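Local coordinates for protein putative ATPase Rv3679 (Mycobacterium tuberculosis H37Rv, PDB 6BS3) that forms one subunit of the heterodimeric BagAB ATPase complex, which hydrolyses ATP to mediate resistance to nitric oxide and high glycerol, at residues K34-A46 / L327-R340. Numbering follows the deposited sequence.
Sequences KSTIAAALALTLA and LYELSESLAQQGVR. With MG (magnesium ion), chain D; ADP (adenosine-5'-diphosphate), chain C.
The Walker A helix of this ArsA-family P-loop ATPase, 34-46, packs against the C-terminal helix of the chain where both reach the ADP pocket. Thr36 touches both the nucleotide and the C-terminal helix. Its OG1 hydrogen-bonds ADP O2A at 2.7 Å. With OG1 beside the backbone N (chi1 -53°), CG2 is left anti to that N and meets Leu330 CD1 at 3.5 Å. Leu330 CD2 in turn lies 3.9 Å from ADP N6, beside the adenine. At the phosphate end Lys34 NZ and Lys34 N both donate to ADP O3B. Ser35 OG binds the magnesium ion, which ADP O1B and four waters also coordinate; Asp162 hydrogen-bonds the same OG.

The axes of helices 34-46 and 327-336 approach to 8.1 Å and cross at -62°. Ala40 is a knob in the hole formed by Leu327, Leu330, Ser331 and Leu334. This small side chain lets the backbones come close, with Ala40 CA and Ser331 CA 4.6 Å apart. One turn on, Thr44 OG1 donates to Ala40 O, whose other face accepts Thr44 N. Ser331 OG lies 2.9 Å from Thr44 OG1 and may donate to it, since the Thr44 hydroxyl is already directed at Ala40 O; the rest of the interface is mostly apolar. Leu43 CD1 sits over the centre of the Tyr328 ring in a CH-pi contact, 4.1 Å from its centroid. The Tyr328 hydroxyl is hydrogen-bonded to Thr81 O.

A Schellman motif at Gly338 breaks the helical path, and the tail then crosses toward the C-terminal end of helix 34-46, where Val339 CG1 meets Leu41 CD1 at 3.6 Å. Trp14 touches both these residues. The C-terminal helix packs Leu334 on edge strand 312-316, and helix 34-46 lies on the central strands 23-28 and 158-162 through Ala38 and Leu41.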
ATOM      1  N   LYS A  34       6.600   7.244  -2.245  1.00 38.84           N
ATOM      2  CA  LYS A  34       7.630   7.632  -1.260  1.00 38.14           C
ATOM      3  C   LYS A  34       9.050   7.294  -1.718  1.00 42.43           C
ATOM      4  O   LYS A  34       9.915   8.170  -1.686  1.00 42.63           O
ATOM      5  CB  LYS A  34       7.408   6.935   0.097  1.00 39.62           C
ATOM      6  CG  LYS A  34       6.215   7.404   0.912  1.00 38.13           C
ATOM      7  CD  LYS A  34       6.141   6.623   2.244  1.00 35.27           C
ATOM      8  CE  LYS A  34       5.862   5.141   2.068  1.00 38.76           C
ATOM      9  NZ  LYS A  34       4.603   4.890   1.311  1.00 40.13           N
ATOM     10  N   SER A  35       9.293   6.022  -2.114  1.00 38.17           N
ATOM     11  CA  SER A  35      10.606   5.548  -2.559  1.00 38.11           C
ATOM     12  C   SER A  35      11.115   6.273  -3.782  1.00 41.98           C
ATOM     13  O   SER A  35      12.261   6.700  -3.785  1.00 41.79           O
ATOM     14  CB  SER A  35      10.604   4.037  -2.796  1.00 39.90           C
ATOM     15  OG  SER A  35      10.319   3.320  -1.604  1.00 42.19           O
ATOM     16  N   THR A  36      10.279   6.386  -4.820  1.00 40.14           N
ATOM     17  CA  THR A  36      10.579   7.093  -6.075  1.00 40.24           C
ATOM     18  C   THR A  36      10.921   8.575  -5.824  1.00 43.20           C
ATOM     19  O   THR A  36      11.920   9.068  -6.347  1.00 43.58           O
ATOM     20  CB  THR A  36       9.374   6.994  -7.040  1.00 42.51           C
ATOM     21  OG1 THR A  36       9.008   5.634  -7.195  1.00 42.18           O
ATOM     22  CG2 THR A  36       9.663   7.580  -8.400  1.00 39.39           C
ATOM     23  N   ILE A  37      10.054   9.277  -5.071  1.00 39.08           N
ATOM     24  CA  ILE A  37      10.161  10.706  -4.763  1.00 38.82           C
ATOM     25  C   ILE A  37      11.321  11.005  -3.784  1.00 42.04           C
ATOM     26  O   ILE A  37      11.952  12.045  -3.918  1.00 41.12           O
ATOM     27  CB  ILE A  37       8.790  11.257  -4.288  1.00 41.53           C
ATOM     28  CG1 ILE A  37       7.740  11.076  -5.414  1.00 41.89           C
ATOM     29  CG2 ILE A  37       8.877  12.722  -3.800  1.00 42.14           C
ATOM     30  CD1 ILE A  37       6.376  11.550  -5.101  1.00 45.39           C
ATOM     31  N   ALA A  38      11.626  10.083  -2.840  1.00 38.56           N
ATOM     32  CA  ALA A  38      12.733  10.268  -1.899  1.00 37.14           C
ATOM     33  C   ALA A  38      14.044  10.200  -2.712  1.00 41.63           C
ATOM     34  O   ALA A  38      14.904  11.068  -2.542  1.00 41.92           O
ATOM     35  CB  ALA A  38      12.687   9.215  -0.798  1.00 36.97           C
ATOM     36  N   ALA A  39      14.145   9.254  -3.669  1.00 37.76           N
ATOM     37  CA  ALA A  39      15.305   9.160  -4.571  1.00 37.93           C
ATOM     38  C   ALA A  39      15.408  10.405  -5.500  1.00 42.06           C
ATOM     39  O   ALA A  39      16.506  10.933  -5.685  1.00 43.09           O
ATOM     40  CB  ALA A  39      15.222   7.900  -5.408  1.00 38.23           C
ATOM     41  N   ALA A  40      14.277  10.881  -6.054  1.00 37.40           N
ATOM     42  CA  ALA A  40      14.262  12.081  -6.914  1.00 36.92           C
ATOM     43  C   ALA A  40      14.628  13.343  -6.101  1.00 40.85           C
ATOM     44  O   ALA A  40      15.321  14.208  -6.617  1.00 39.77           O
ATOM     45  CB  ALA A  40      12.899  12.246  -7.581  1.00 37.05           C
ATOM     46  N   LEU A  41      14.177  13.422  -4.818  1.00 38.06           N
ATOM     47  CA  LEU A  41      14.494  14.510  -3.907  1.00 37.40           C
ATOM     48  C   LEU A  41      16.002  14.513  -3.598  1.00 40.11           C
ATOM     49  O   LEU A  41      16.632  15.571  -3.642  1.00 40.94           O
ATOM     50  CB  LEU A  41      13.634  14.448  -2.610  1.00 37.00           C
ATOM     51  CG  LEU A  41      13.963  15.516  -1.518  1.00 40.85           C
ATOM     52  CD1 LEU A  41      13.891  16.933  -2.079  1.00 40.07           C
ATOM     53  CD2 LEU A  41      13.097  15.341  -0.273  1.00 40.53           C
ATOM     54  N   ALA A  42      16.571  13.331  -3.321  1.00 37.14           N
ATOM     55  CA  ALA A  42      18.004  13.129  -3.034  1.00 37.26           C
ATOM     56  C   ALA A  42      18.845  13.621  -4.201  1.00 42.18           C
ATOM     57  O   ALA A  42      19.823  14.329  -3.972  1.00 42.66           O
ATOM     58  CB  ALA A  42      18.297  11.653  -2.740  1.00 37.40           C
ATOM     59  N   LEU A  43      18.433  13.288  -5.455  1.00 39.73           N
ATOM     60  CA  LEU A  43      19.095  13.725  -6.694  1.00 40.23           C
ATOM     61  C   LEU A  43      19.054  15.228  -6.816  1.00 44.71           C
ATOM     62  O   LEU A  43      20.057  15.828  -7.197  1.00 45.52           O
ATOM     63  CB  LEU A  43      18.484  13.076  -7.967  1.00 40.18           C
ATOM     64  CG  LEU A  43      18.763  11.567  -8.188  1.00 45.16           C
ATOM     65  CD1 LEU A  43      17.827  10.979  -9.258  1.00 44.50           C
ATOM     66  CD2 LEU A  43      20.239  11.314  -8.578  1.00 45.10           C
ATOM     67  N   THR A  44      17.905  15.842  -6.470  1.00 41.51           N
ATOM     68  CA  THR A  44      17.702  17.292  -6.554  1.00 41.70           C
ATOM     69  C   THR A  44      18.625  18.035  -5.577  1.00 45.18           C
ATOM     70  O   THR A  44      19.224  19.023  -5.956  1.00 45.24           O
ATOM     71  CB  THR A  44      16.212  17.669  -6.334  1.00 43.42           C
ATOM     72  OG1 THR A  44      15.383  16.893  -7.194  1.00 43.03           O
ATOM     73  CG2 THR A  44      15.949  19.124  -6.593  1.00 38.16           C
ATOM     74  N   LEU A  45      18.729  17.550  -4.335  1.00 40.93           N
ATOM     75  CA  LEU A  45      19.528  18.168  -3.293  1.00 40.53           C
ATOM     76  C   LEU A  45      21.019  17.947  -3.472  1.00 46.66           C
ATOM     77  O   LEU A  45      21.793  18.752  -2.963  1.00 47.04           O
ATOM     78  CB  LEU A  45      19.041  17.720  -1.897  1.00 40.67           C
ATOM     79  CG  LEU A  45      17.570  18.086  -1.534  1.00 44.17           C
ATOM     80  CD1 LEU A  45      17.204  17.533  -0.207  1.00 43.24           C
ATOM     81  CD2 LEU A  45      17.336  19.618  -1.558  1.00 43.77           C
ATOM     82  N   ALA A  46      21.431  16.880  -4.199  1.00 44.27           N
ATOM     83  CA  ALA A  46      22.849  16.598  -4.462  1.00 43.88           C
ATOM     84  C   ALA A  46      23.427  17.406  -5.607  1.00 48.77           C
ATOM     85  O   ALA A  46      24.639  17.591  -5.640  1.00 49.38           O
ATOM     86  CB  ALA A  46      23.078  15.117  -4.699  1.00 44.11           C
ATOM     87  N   LEU A 327      13.727   8.927 -12.847  1.00 48.57           N
ATOM     88  CA  LEU A 327      14.135   9.568 -11.583  1.00 48.55           C
ATOM     89  C   LEU A 327      14.740  10.945 -11.839  1.00 49.85           C
ATOM     90  O   LEU A 327      14.479  11.876 -11.073  1.00 48.05           O
ATOM     91  CB  LEU A 327      15.109   8.709 -10.758  1.00 48.31           C
ATOM     92  CG  LEU A 327      14.553   7.454 -10.124  1.00 52.49           C
ATOM     93  CD1 LEU A 327      15.688   6.649  -9.468  1.00 52.01           C
ATOM     94  CD2 LEU A 327      13.430   7.780  -9.132  1.00 52.35           C
ATOM     95  N   TYR A 328      15.513  11.068 -12.939  1.00 46.29           N
ATOM     96  CA  TYR A 328      16.110  12.338 -13.342  1.00 46.08           C
ATOM     97  C   TYR A 328      15.047  13.314 -13.836  1.00 48.80           C
ATOM     98  O   TYR A 328      15.137  14.480 -13.480  1.00 48.71           O
ATOM     99  CB  TYR A 328      17.273  12.145 -14.328  1.00 47.22           C
ATOM    100  CG  TYR A 328      18.515  11.616 -13.638  1.00 49.64           C
ATOM    101  CD1 TYR A 328      19.445  12.485 -13.070  1.00 50.80           C
ATOM    102  CD2 TYR A 328      18.720  10.249 -13.481  1.00 51.61           C
ATOM    103  CE1 TYR A 328      20.583  12.004 -12.424  1.00 50.94           C
ATOM    104  CE2 TYR A 328      19.838   9.755 -12.809  1.00 53.12           C
ATOM    105  CZ  TYR A 328      20.781  10.635 -12.304  1.00 57.93           C
ATOM    106  OH  TYR A 328      21.886  10.134 -11.656  1.00 52.98           O
ATOM    107  N   GLU A 329      13.987  12.837 -14.536  1.00 45.78           N
ATOM    108  CA  GLU A 329      12.860  13.694 -14.979  1.00 46.26           C
ATOM    109  C   GLU A 329      12.077  14.219 -13.776  1.00 48.02           C
ATOM    110  O   GLU A 329      11.676  15.377 -13.771  1.00 48.02           O
ATOM    111  CB  GLU A 329      11.881  12.947 -15.911  1.00 48.06           C
ATOM    112  CG  GLU A 329      12.492  12.483 -17.220  1.00 60.84           C
ATOM    113  CD  GLU A 329      11.658  11.510 -18.039  1.00 89.06           C
ATOM    114  OE1 GLU A 329      10.491  11.239 -17.671  1.00 80.39           O
ATOM    115  OE2 GLU A 329      12.182  11.020 -19.065  1.00 90.40           O
ATOM    116  N   LEU A 330      11.865  13.372 -12.757  1.00 43.93           N
ATOM    117  CA  LEU A 330      11.153  13.794 -11.543  1.00 43.60           C
ATOM    118  C   LEU A 330      11.996  14.769 -10.714  1.00 47.20           C
ATOM    119  O   LEU A 330      11.443  15.723 -10.176  1.00 46.92           O
ATOM    120  CB  LEU A 330      10.673  12.601 -10.705  1.00 43.46           C
ATOM    121  CG  LEU A 330       9.644  11.664 -11.357  1.00 48.02           C
ATOM    122  CD1 LEU A 330       9.423  10.446 -10.479  1.00 48.51           C
ATOM    123  CD2 LEU A 330       8.289  12.371 -11.604  1.00 47.35           C
ATOM    124  N   SER A 331      13.333  14.567 -10.675  1.00 43.08           N
ATOM    125  CA  SER A 331      14.291  15.451  -9.988  1.00 43.18           C
ATOM    126  C   SER A 331      14.266  16.840 -10.663  1.00 46.98           C
ATOM    127  O   SER A 331      14.155  17.862  -9.981  1.00 45.46           O
ATOM    128  CB  SER A 331      15.698  14.856 -10.048  1.00 45.75           C
ATOM    129  OG  SER A 331      16.653  15.733  -9.476  1.00 52.82           O
ATOM    130  N   GLU A 332      14.313  16.849 -12.017  1.00 43.96           N
ATOM    131  CA  GLU A 332      14.209  18.043 -12.843  1.00 44.38           C
ATOM    132  C   GLU A 332      12.853  18.759 -12.580  1.00 47.44           C
ATOM    133  O   GLU A 332      12.850  19.970 -12.394  1.00 47.80           O
ATOM    134  CB  GLU A 332      14.397  17.691 -14.333  1.00 45.81           C
ATOM    135  CG  GLU A 332      14.362  18.900 -15.253  1.00 61.04           C
ATOM    136  CD  GLU A 332      15.598  19.781 -15.226  1.00 96.82           C
ATOM    137  OE1 GLU A 332      15.694  20.647 -14.326  1.00 88.26           O
ATOM    138  OE2 GLU A 332      16.468  19.610 -16.112  1.00100.62           O
ATOM    139  N   SER A 333      11.733  18.006 -12.485  1.00 43.15           N
ATOM    140  CA  SER A 333      10.416  18.582 -12.166  1.00 42.56           C
ATOM    141  C   SER A 333      10.430  19.259 -10.778  1.00 46.99           C
ATOM    142  O   SER A 333       9.949  20.376 -10.654  1.00 48.18           O
ATOM    143  CB  SER A 333       9.323  17.524 -12.251  1.00 44.26           C
ATOM    144  OG  SER A 333       8.107  18.040 -11.732  1.00 51.30           O
ATOM    145  N   LEU A 334      11.033  18.612  -9.761  1.00 43.21           N
ATOM    146  CA  LEU A 334      11.221  19.183  -8.422  1.00 42.37           C
ATOM    147  C   LEU A 334      12.077  20.449  -8.461  1.00 48.18           C
ATOM    148  O   LEU A 334      11.698  21.432  -7.830  1.00 49.38           O
ATOM    149  CB  LEU A 334      11.851  18.174  -7.461  1.00 41.67           C
ATOM    150  CG  LEU A 334      10.939  17.020  -7.007  1.00 45.62           C
ATOM    151  CD1 LEU A 334      11.728  16.016  -6.201  1.00 44.17           C
ATOM    152  CD2 LEU A 334       9.688  17.541  -6.213  1.00 46.43           C
ATOM    153  N   ALA A 335      13.218  20.433  -9.214  1.00 44.68           N
ATOM    154  CA  ALA A 335      14.128  21.584  -9.342  1.00 44.42           C
ATOM    155  C   ALA A 335      13.412  22.831  -9.922  1.00 47.87           C
ATOM    156  O   ALA A 335      13.582  23.930  -9.400  1.00 48.26           O
ATOM    157  CB  ALA A 335      15.345  21.214 -10.198  1.00 44.77           C
ATOM    158  N   GLN A 336      12.573  22.641 -10.952  1.00 44.19           N
ATOM    159  CA  GLN A 336      11.798  23.704 -11.619  1.00 44.49           C
ATOM    160  C   GLN A 336      10.757  24.383 -10.710  1.00 48.46           C
ATOM    161  O   GLN A 336      10.322  25.515 -10.975  1.00 48.98           O
ATOM    162  CB  GLN A 336      11.126  23.141 -12.881  1.00 45.91           C
ATOM    163  CG  GLN A 336      12.147  22.711 -13.946  1.00 54.43           C
ATOM    164  CD  GLN A 336      11.532  22.059 -15.164  1.00 79.40           C
ATOM    165  OE1 GLN A 336      10.341  21.734 -15.213  1.00 78.09           O
ATOM    166  NE2 GLN A 336      12.348  21.843 -16.182  1.00 73.41           N
ATOM    167  N   GLN A 337      10.375  23.685  -9.638  1.00 43.81           N
ATOM    168  CA  GLN A 337       9.412  24.135  -8.640  1.00 43.26           C
ATOM    169  C   GLN A 337      10.106  24.833  -7.469  1.00 46.98           C
ATOM    170  O   GLN A 337       9.436  25.279  -6.544  1.00 47.67           O
ATOM    171  CB  GLN A 337       8.539  22.948  -8.172  1.00 43.84           C
ATOM    172  CG  GLN A 337       7.543  22.487  -9.226  1.00 42.46           C
ATOM    173  CD  GLN A 337       6.833  21.234  -8.802  1.00 50.93           C
ATOM    174  OE1 GLN A 337       5.840  21.284  -8.101  1.00 46.73           O
ATOM    175  NE2 GLN A 337       7.326  20.073  -9.209  1.00 40.76           N
ATOM    176  N   GLY A 338      11.431  24.956  -7.542  1.00 43.83           N
ATOM    177  CA  GLY A 338      12.246  25.618  -6.528  1.00 42.81           C
ATOM    178  C   GLY A 338      12.882  24.727  -5.483  1.00 46.44           C
ATOM    179  O   GLY A 338      13.461  25.235  -4.523  1.00 47.82           O
ATOM    180  N   VAL A 339      12.811  23.392  -5.648  1.00 41.73           N
ATOM    181  CA  VAL A 339      13.436  22.496  -4.679  1.00 40.17           C
ATOM    182  C   VAL A 339      14.961  22.613  -4.840  1.00 44.38           C
ATOM    183  O   VAL A 339      15.474  22.450  -5.952  1.00 44.68           O
ATOM    184  CB  VAL A 339      12.917  21.040  -4.752  1.00 42.38           C
ATOM    185  CG1 VAL A 339      13.616  20.162  -3.725  1.00 41.24           C
ATOM    186  CG2 VAL A 339      11.400  20.985  -4.576  1.00 41.72           C
ATOM    187  N   ARG A 340      15.656  22.988  -3.742  1.00 39.24           N
ATOM    188  CA  ARG A 340      17.118  23.186  -3.701  1.00 45.33           C
ATOM    189  C   ARG A 340      17.616  23.089  -2.253  1.00 52.17           C
ATOM    190  O   ARG A 340      16.773  23.087  -1.348  1.00 45.97           O
ATOM    191  CB  ARG A 340      17.509  24.554  -4.327  1.00 43.28           C
ATOM    192  CG  ARG A 340      16.761  25.772  -3.733  1.00 52.36           C
ATOM    193  CD  ARG A 340      17.186  27.112  -4.319  1.00 58.48           C
ATOM    194  NE  ARG A 340      18.627  27.157  -4.590  1.00 71.51           N
ATOM    195  CZ  ARG A 340      19.550  27.497  -3.699  1.00 86.40           C
ATOM    196  NH1 ARG A 340      20.832  27.505  -4.036  1.00 76.51           N
ATOM    197  NH2 ARG A 340      19.197  27.858  -2.472  1.00 73.08           N
TER
HETATM  198 MG    MG D 402       8.545   2.041  -0.944  1.00 36.74          MG
HETATM  199  PB  ADP C 401       5.740   3.813  -2.105  1.00 42.91           P
HETATM  200  O1B ADP C 401       7.221   3.694  -1.684  1.00 43.66           O
HETATM  201  O2B ADP C 401       5.033   2.457  -1.871  1.00 49.22           O
HETATM  202  O3B ADP C 401       5.003   4.951  -1.453  1.00 41.74           O
HETATM  203  PA  ADP C 401       6.691   3.694  -4.916  1.00 43.89           P
HETATM  204  O1A ADP C 401       7.230   2.257  -4.800  1.00 45.13           O
HETATM  205  O2A ADP C 401       7.787   4.685  -5.004  1.00 43.04           O
HETATM  206  O3A ADP C 401       5.733   4.008  -3.683  1.00 42.93           O
HETATM  207  O5' ADP C 401       5.597   3.823  -6.057  1.00 45.43           O
HETATM  208  C5' ADP C 401       4.473   2.942  -6.283  1.00 44.12           C
HETATM  209  C4' ADP C 401       4.448   2.592  -7.753  1.00 45.72           C
HETATM  210  O4' ADP C 401       4.171   3.780  -8.522  1.00 46.42           O
HETATM  211  C3' ADP C 401       5.740   2.012  -8.334  1.00 49.81           C
HETATM  212  O3' ADP C 401       5.428   1.016  -9.296  1.00 53.27           O
HETATM  213  C2' ADP C 401       6.416   3.236  -8.965  1.00 47.49           C
HETATM  214  O2' ADP C 401       7.335   2.920 -10.006  1.00 47.19           O
HETATM  215  C1' ADP C 401       5.203   4.019  -9.462  1.00 45.50           C
HETATM  216  N9  ADP C 401       5.395   5.464  -9.578  1.00 47.04           N
HETATM  217  C8  ADP C 401       5.794   6.333  -8.594  1.00 48.39           C
HETATM  218  N7  ADP C 401       5.807   7.592  -8.963  1.00 48.19           N
HETATM  219  C5  ADP C 401       5.392   7.549 -10.287  1.00 47.04           C
HETATM  220  C6  ADP C 401       5.162   8.561 -11.248  1.00 44.98           C
HETATM  221  N6  ADP C 401       5.373   9.860 -11.027  1.00 43.84           N
HETATM  222  N1  ADP C 401       4.701   8.182 -12.463  1.00 46.36           N
HETATM  223  C2  ADP C 401       4.498   6.881 -12.701  1.00 46.22           C
HETATM  224  N3  ADP C 401       4.700   5.841 -11.886  1.00 49.12           N
HETATM  225  C4  ADP C 401       5.138   6.245 -10.679  1.00 47.61           C
HETATM  226  O   HOH W   1       9.870   0.561  -0.230  1.00 52.95           O
HETATM  227  O   HOH W   2       8.840   2.996   0.750  1.00 44.85           O
HETATM  228  O   HOH W   3       6.484   1.156  -0.143  1.00 61.85           O
HETATM  229  O   HOH W   4       8.786   1.247  -2.867  1.00 44.02           O